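PDB 2P5V: transcriptional regulator, LRP/AsnC family from Neisseria meningitidis, which probably binds DNA in a sequence-specific manner to regulate transcription, as a calcium-containing member of the Lrp/AsnC family. Local coordinates for residues 29-32 / 37-40; 86-91 / 108-113. One frame throughout, in Å; residues are numbered along the deposited sequence.

In the fold
Contact 1 (29-32 with 37-40) lies in the winged helix-turn-helix region and contact 2 (86-91 with 108-113) in the Lrp/AsnC ligand-binding domain, on opposite sides of the chain's centre, with their middles about 42 Å apart. No helix or strand is common to both. Contact 1 is a partly buried meeting of two helices across a turn, where a serine whose hydroxyl bonds within its own helix lies against the start of the next helix. Contact 2 is fully buried and packs helix on sheet through an aromatic pair and a leucine. Next to it, just before the strand, Asp109 binds a calcium ion shared with another subunit.

Contact 1. Residues 29-32 / 37-40; sequences ELSE and SPSP
Ser31 OG, on the helix that faces Ser37 and Pro38, is engaged by two main-chain carbonyls of its own helix: it hydrogen-bonds to Val28 O and, weakly, to Asn27 O. Both acceptors lie one turn earlier, so the hydroxyl proton is directed to acceptors within helix 27-33. A chi1 of 70°, which sets OG between the backbone N and the carbonyl carbon, turns the hydroxyl back along the helix towards them.

What Ser31 offers across the turn is mainly its CB. This carbon lies over the face of the peptide link joining Ser37 to Pro38, with Ser31 CB 4.0 Å from Ser37 C. It is equally near the next atom of the link, Ser31 CB to Pro38 N being 4.0 Å. The proline ring comes in beside the hydroxyl, bringing Pro38 CG to 4.2 Å from Ser31 OG. At this level the backbones are close, Ser31 CA and Pro38 CA being 5.5 Å apart, a short spacing consistent with the small side chain at this position.

These two segments are the facing parts of the helix-turn-helix motif: helix 27-33 precedes the turn, and helix 38-50, which follows it, is in this motif the recognition helix. Ser37 occupies the N-cap position but makes no capping bond with its side chain; Pro38, lacking an N-H, suits a first turn where amides have no helical acceptor. Asn27 ND2, from the start of helix 27-33, donates a hydrogen bond to Pro38 O and so links the two helices. Beside this junction Leu30 packs on Cys41 and Leu45, and on Val18 and Leu19 of helix 10-21. With its hydroxyl bonded within its own helix, Ser31 meets the turn through van der Waals contact alone, and the polar link between the helices comes from Asn27.

Contact 2. Residues 86-91 / 108-113; sequences EDFAAS and TDYLLQ. With CA (calcium ion), chain B.
Phe88, with CG anti to its backbone N (chi1 176°), carries its ring from the helix to the sheet, while Tyr110, with CG anti to the carbonyl carbon (chi1 -65°), presents a ring face to it. The two side chains run alongside each other, pointing in opposite senses, and meet edge-to-face. Phe88 supplies the edge and Tyr110 the face, with centroids 5.2 Å apart and planes inclined at 54°. Phe88 CD2 stands 4.0 Å above the Tyr110 ring plane, over its centre, and Phe88 CE2 reaches Tyr110 CG at 3.9 Å. Beyond the pair, Leu112 CD2 comes to the edge of the phenylalanine ring, 4.0 Å from Phe88 CZ.

The arrangement belongs to the βαββαβ, ferredoxin-like fold of the Lrp/AsnC ligand-binding domain, in which helix 84-94 packs on a four-stranded antiparallel sheet. Tyr110 and Leu112, two apart on the strand, both point towards the helix. Ile78 of the neighbouring strand touches both aromatic side chains, and Ile148 of a second subunit packs on Tyr110.

Just before the strand, Asp109 OD1 binds the calcium ion at 2.4 Å, together with Glu107 O and Asp138 OD2 of a third subunit, while Asp109 OD2 accepts a hydrogen bond from Ile78 N.

Contact 1. Residues 29-32 / 37-40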
ATOM      1  N   GLU G  29      51.153  11.200 -14.819  1.00 51.90           N
ATOM      2  CA  GLU G  29      49.961  11.217 -15.665  1.00 51.61           C
ATOM      3  C   GLU G  29      48.947  12.222 -15.138  1.00 46.71           C
ATOM      4  O   GLU G  29      48.503  13.109 -15.869  1.00 43.56           O
ATOM      5  CB  GLU G  29      49.343   9.821 -15.734  1.00 51.59           C
ATOM      6  CG  GLU G  29      50.174   8.835 -16.557  1.00 56.60           C
ATOM      7  CD  GLU G  29      49.753   7.383 -16.363  1.00 59.03           C
ATOM      8  OE1 GLU G  29      48.621   7.135 -15.898  1.00 63.96           O
ATOM      9  OE2 GLU G  29      50.561   6.486 -16.681  1.00 63.04           O
ATOM     10  N   LEU G  30      48.606  12.079 -13.858  1.00 45.90           N
ATOM     11  CA  LEU G  30      47.660  12.967 -13.169  1.00 45.26           C
ATOM     12  C   LEU G  30      48.054  14.439 -13.295  1.00 46.85           C
ATOM     13  O   LEU G  30      47.216  15.284 -13.622  1.00 49.48           O
ATOM     14  CB  LEU G  30      47.558  12.575 -11.685  1.00 45.30           C
ATOM     15  CG  LEU G  30      46.732  13.465 -10.748  1.00 41.65           C
ATOM     16  CD1 LEU G  30      45.283  13.509 -11.185  1.00 33.59           C
ATOM     17  CD2 LEU G  30      46.848  12.976  -9.308  1.00 43.61           C
ATOM     18  N   SER G  31      49.329  14.729 -13.037  1.00 47.09           N
ATOM     19  CA  SER G  31      49.865  16.087 -13.148  1.00 47.08           C
ATOM     20  C   SER G  31      49.737  16.645 -14.567  1.00 49.66           C
ATOM     21  O   SER G  31      49.489  17.837 -14.744  1.00 49.13           O
ATOM     22  CB  SER G  31      51.333  16.116 -12.705  1.00 45.48           C
ATOM     23  OG  SER G  31      52.171  15.447 -13.633  1.00 38.39           O
ATOM     24  N   GLU G  32      49.898  15.774 -15.565  1.00 53.01           N
ATOM     25  CA  GLU G  32      49.819  16.165 -16.977  1.00 55.00           C
ATOM     26  C   GLU G  32      48.389  16.539 -17.404  1.00 54.70           C
ATOM     27  O   GLU G  32      48.210  17.337 -18.327  1.00 53.79           O
ATOM     28  CB  GLU G  32      50.365  15.031 -17.862  1.00 56.94           C
ATOM     29  CG  GLU G  32      50.625  15.392 -19.326  1.00 60.20           C
ATOM     30  CD  GLU G  32      51.900  16.212 -19.540  1.00 67.29           C
ATOM     31  OE1 GLU G  32      52.379  16.861 -18.585  1.00 69.23           O
ATOM     32  OE2 GLU G  32      52.424  16.206 -20.678  1.00 62.42           O
ATOM     33  N   SER G  37      52.927  20.554 -12.028  1.00 52.43           N
ATOM     34  CA  SER G  37      54.160  19.781 -11.895  1.00 49.29           C
ATOM     35  C   SER G  37      53.937  18.638 -10.902  1.00 49.35           C
ATOM     36  O   SER G  37      53.079  18.746 -10.024  1.00 48.62           O
ATOM     37  CB  SER G  37      55.321  20.668 -11.442  1.00 48.05           C
ATOM     38  OG  SER G  37      55.746  21.513 -12.496  1.00 39.40           O
ATOM     39  N   PRO G  38      54.695  17.534 -11.043  1.00 50.32           N
ATOM     40  CA  PRO G  38      54.503  16.362 -10.179  1.00 50.76           C
ATOM     41  C   PRO G  38      54.563  16.654  -8.680  1.00 49.63           C
ATOM     42  O   PRO G  38      53.748  16.133  -7.926  1.00 44.10           O
ATOM     43  CB  PRO G  38      55.658  15.438 -10.577  1.00 51.13           C
ATOM     44  CG  PRO G  38      55.985  15.823 -11.962  1.00 53.60           C
ATOM     45  CD  PRO G  38      55.765  17.305 -12.031  1.00 52.86           C
ATOM     46  N   SER G  39      55.523  17.476  -8.263  1.00 51.42           N
ATOM     47  CA  SER G  39      55.731  17.770  -6.840  1.00 53.60           C
ATOM     48  C   SER G  39      54.534  18.470  -6.184  1.00 53.14           C
ATOM     49  O   SER G  39      54.017  17.973  -5.182  1.00 53.34           O
ATOM     50  CB  SER G  39      57.018  18.582  -6.621  1.00 53.42           C
ATOM     51  OG  SER G  39      57.030  19.188  -5.338  1.00 54.24           O
ATOM     52  N   PRO G  40      54.105  19.630  -6.723  1.00 53.96           N
ATOM     53  CA  PRO G  40      52.895  20.251  -6.167  1.00 54.98           C
ATOM     54  C   PRO G  40      51.667  19.362  -6.303  1.00 52.98           C
ATOM     55  O   PRO G  40      50.918  19.199  -5.341  1.00 52.13           O
ATOM     56  CB  PRO G  40      52.725  21.533  -6.995  1.00 57.68           C
ATOM     57  CG  PRO G  40      53.582  21.362  -8.193  1.00 60.29           C
ATOM     58  CD  PRO G  40      54.692  20.441  -7.804  1.00 55.81           C
TER

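Contact 2. Residues 86-91 / 108-113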
ATOM      1  N   GLU G  86      21.523  -3.220  15.269  1.00 51.12           N
ATOM      2  CA  GLU G  86      22.948  -3.443  15.435  1.00 55.62           C
ATOM      3  C   GLU G  86      23.382  -4.813  14.910  1.00 49.06           C
ATOM      4  O   GLU G  86      24.342  -4.908  14.151  1.00 51.83           O
ATOM      5  CB  GLU G  86      23.299  -3.308  16.917  1.00 58.91           C
ATOM      6  CG  GLU G  86      24.778  -3.201  17.212  1.00 69.12           C
ATOM      7  CD  GLU G  86      25.052  -2.958  18.682  1.00 67.38           C
ATOM      8  OE1 GLU G  86      24.224  -2.299  19.353  1.00 73.64           O
ATOM      9  OE2 GLU G  86      26.101  -3.427  19.166  1.00 76.98           O
ATOM     10  N   ASP G  87      22.670  -5.864  15.311  1.00 45.58           N
ATOM     11  CA  ASP G  87      22.983  -7.237  14.884  1.00 45.25           C
ATOM     12  C   ASP G  87      22.852  -7.438  13.383  1.00 43.39           C
ATOM     13  O   ASP G  87      23.597  -8.223  12.784  1.00 41.88           O
ATOM     14  CB  ASP G  87      22.068  -8.247  15.587  1.00 40.20           C
ATOM     15  CG  ASP G  87      22.354  -8.365  17.067  1.00 42.42           C
ATOM     16  OD1 ASP G  87      23.435  -7.931  17.532  1.00 42.14           O
ATOM     17  OD2 ASP G  87      21.479  -8.900  17.775  1.00 61.92           O
ATOM     18  N   PHE G  88      21.889  -6.749  12.784  1.00 47.17           N
ATOM     19  CA  PHE G  88      21.630  -6.872  11.358  1.00 45.87           C
ATOM     20  C   PHE G  88      22.714  -6.161  10.557  1.00 47.86           C
ATOM     21  O   PHE G  88      23.228  -6.700   9.574  1.00 45.86           O
ATOM     22  CB  PHE G  88      20.245  -6.311  11.002  1.00 47.96           C
ATOM     23  CG  PHE G  88      19.963  -6.314   9.524  1.00 43.17           C
ATOM     24  CD1 PHE G  88      19.768  -7.513   8.850  1.00 46.09           C
ATOM     25  CD2 PHE G  88      19.926  -5.128   8.802  1.00 48.19           C
ATOM     26  CE1 PHE G  88      19.522  -7.536   7.484  1.00 49.11           C
ATOM     27  CE2 PHE G  88      19.682  -5.140   7.429  1.00 55.02           C
ATOM     28  CZ  PHE G  88      19.482  -6.355   6.773  1.00 47.14           C
ATOM     29  N   ALA G  89      23.062  -4.947  10.979  1.00 47.12           N
ATOM     30  CA  ALA G  89      24.156  -4.219  10.362  1.00 47.10           C
ATOM     31  C   ALA G  89      25.448  -5.052  10.400  1.00 46.22           C
ATOM     32  O   ALA G  89      26.192  -5.098   9.419  1.00 47.88           O
ATOM     33  CB  ALA G  89      24.359  -2.869  11.049  1.00 43.71           C
ATOM     34  N   ALA G  90      25.695  -5.725  11.524  1.00 43.50           N
ATOM     35  CA  ALA G  90      26.899  -6.542  11.692  1.00 43.52           C
ATOM     36  C   ALA G  90      26.973  -7.699  10.690  1.00 43.74           C
ATOM     37  O   ALA G  90      28.035  -7.979  10.113  1.00 41.91           O
ATOM     38  CB  ALA G  90      26.970  -7.077  13.116  1.00 49.45           C
ATOM     39  N   SER G  91      25.846  -8.381  10.502  1.00 42.26           N
ATOM     40  CA  SER G  91      25.762  -9.504   9.564  1.00 44.14           C
ATOM     41  C   SER G  91      25.841  -9.036   8.115  1.00 45.65           C
ATOM     42  O   SER G  91      26.483  -9.676   7.295  1.00 54.08           O
ATOM     43  CB  SER G  91      24.458 -10.271   9.773  1.00 42.62           C
ATOM     44  OG  SER G  91      24.332 -10.690  11.121  1.00 45.55           O
ATOM     45  N   THR G 108      10.479   1.585   4.007  1.00 44.90           N
ATOM     46  CA  THR G 108      11.548   0.591   4.005  1.00 46.95           C
ATOM     47  C   THR G 108      12.610   0.949   5.061  1.00 48.27           C
ATOM     48  O   THR G 108      13.233   2.012   4.978  1.00 45.63           O
ATOM     49  CB  THR G 108      12.191   0.515   2.618  1.00 47.37           C
ATOM     50  OG1 THR G 108      11.199   0.119   1.659  1.00 47.77           O
ATOM     51  CG2 THR G 108      13.356  -0.462   2.601  1.00 44.82           C
ATOM     52  N   ASP G 109      12.808   0.069   6.047  1.00 45.83           N
ATOM     53  CA  ASP G 109      13.789   0.305   7.117  1.00 46.02           C
ATOM     54  C   ASP G 109      15.227   0.291   6.597  1.00 49.41           C
ATOM     55  O   ASP G 109      16.023   1.180   6.918  1.00 38.73           O
ATOM     56  CB  ASP G 109      13.655  -0.743   8.232  1.00 48.61           C
ATOM     57  CG  ASP G 109      12.265  -0.789   8.822  1.00 49.34           C
ATOM     58  OD1 ASP G 109      11.473   0.123   8.525  1.00 54.07           O
ATOM     59  OD2 ASP G 109      11.948  -1.738   9.565  1.00 48.43           O
ATOM     60  N   TYR G 110      15.558  -0.754   5.840  1.00 43.48           N
ATOM     61  CA  TYR G 110      16.861  -0.893   5.204  1.00 50.93           C
ATOM     62  C   TYR G 110      16.710  -1.233   3.727  1.00 46.02           C
ATOM     63  O   TYR G 110      15.910  -2.108   3.362  1.00 50.16           O
ATOM     64  CB  TYR G 110      17.676  -1.979   5.890  1.00 42.85           C
ATOM     65  CG  TYR G 110      18.034  -1.662   7.316  1.00 48.72           C
ATOM     66  CD1 TYR G 110      19.165  -0.915   7.613  1.00 49.31           C
ATOM     67  CD2 TYR G 110      17.248  -2.115   8.366  1.00 47.13           C
ATOM     68  CE1 TYR G 110      19.503  -0.617   8.911  1.00 43.18           C
ATOM     69  CE2 TYR G 110      17.578  -1.829   9.666  1.00 57.95           C
ATOM     70  CZ  TYR G 110      18.709  -1.078   9.939  1.00 55.44           C
ATOM     71  OH  TYR G 110      19.043  -0.802  11.241  1.00 46.95           O
ATOM     72  N   LEU G 111      17.459  -0.534   2.881  1.00 47.58           N
ATOM     73  CA  LEU G 111      17.551  -0.894   1.466  1.00 45.55           C
ATOM     74  C   LEU G 111      18.914  -1.487   1.149  1.00 47.07           C
ATOM     75  O   LEU G 111      19.935  -0.851   1.374  1.00 48.76           O
ATOM     76  CB  LEU G 111      17.312   0.300   0.574  1.00 46.83           C
ATOM     77  CG  LEU G 111      17.272  -0.083  -0.915  1.00 55.43           C
ATOM     78  CD1 LEU G 111      16.069  -1.036  -1.263  1.00 43.06           C
ATOM     79  CD2 LEU G 111      17.255   1.179  -1.760  1.00 47.84           C
ATOM     80  N   LEU G 112      18.904  -2.705   0.606  1.00 46.48           N
ATOM     81  CA  LEU G 112      20.104  -3.452   0.284  1.00 48.14           C
ATOM     82  C   LEU G 112      20.237  -3.594  -1.229  1.00 49.91           C
ATOM     83  O   LEU G 112      19.246  -3.741  -1.938  1.00 51.02           O
ATOM     84  CB  LEU G 112      20.055  -4.835   0.925  1.00 41.67           C
ATOM     85  CG  LEU G 112      20.254  -4.931   2.444  1.00 53.04           C
ATOM     86  CD1 LEU G 112      19.216  -4.131   3.206  1.00 50.12           C
ATOM     87  CD2 LEU G 112      20.211  -6.389   2.869  1.00 50.44           C
ATOM     88  N   GLN G 113      21.468  -3.545  -1.718  1.00 51.18           N
ATOM     89  CA  GLN G 113      21.743  -3.748  -3.138  1.00 50.31           C
ATOM     90  C   GLN G 113      22.713  -4.930  -3.211  1.00 46.80           C
ATOM     91  O   GLN G 113      23.756  -4.921  -2.554  1.00 50.89           O
ATOM     92  CB  GLN G 113      22.316  -2.465  -3.760  1.00 48.32           C
ATOM     93  CG  GLN G 113      22.273  -2.414  -5.298  1.00 61.84           C
ATOM     94  CD  GLN G 113      22.729  -1.070  -5.896  1.00 57.22           C
ATOM     95  OE1 GLN G 113      22.669  -0.015  -5.251  1.00 62.04           O
ATOM     96  NE2 GLN G 113      23.182  -1.115  -7.142  1.00 69.56           N
TER
HETATM   97 CA    CA B1003       9.177   0.536   8.116  1.00 57.72          CA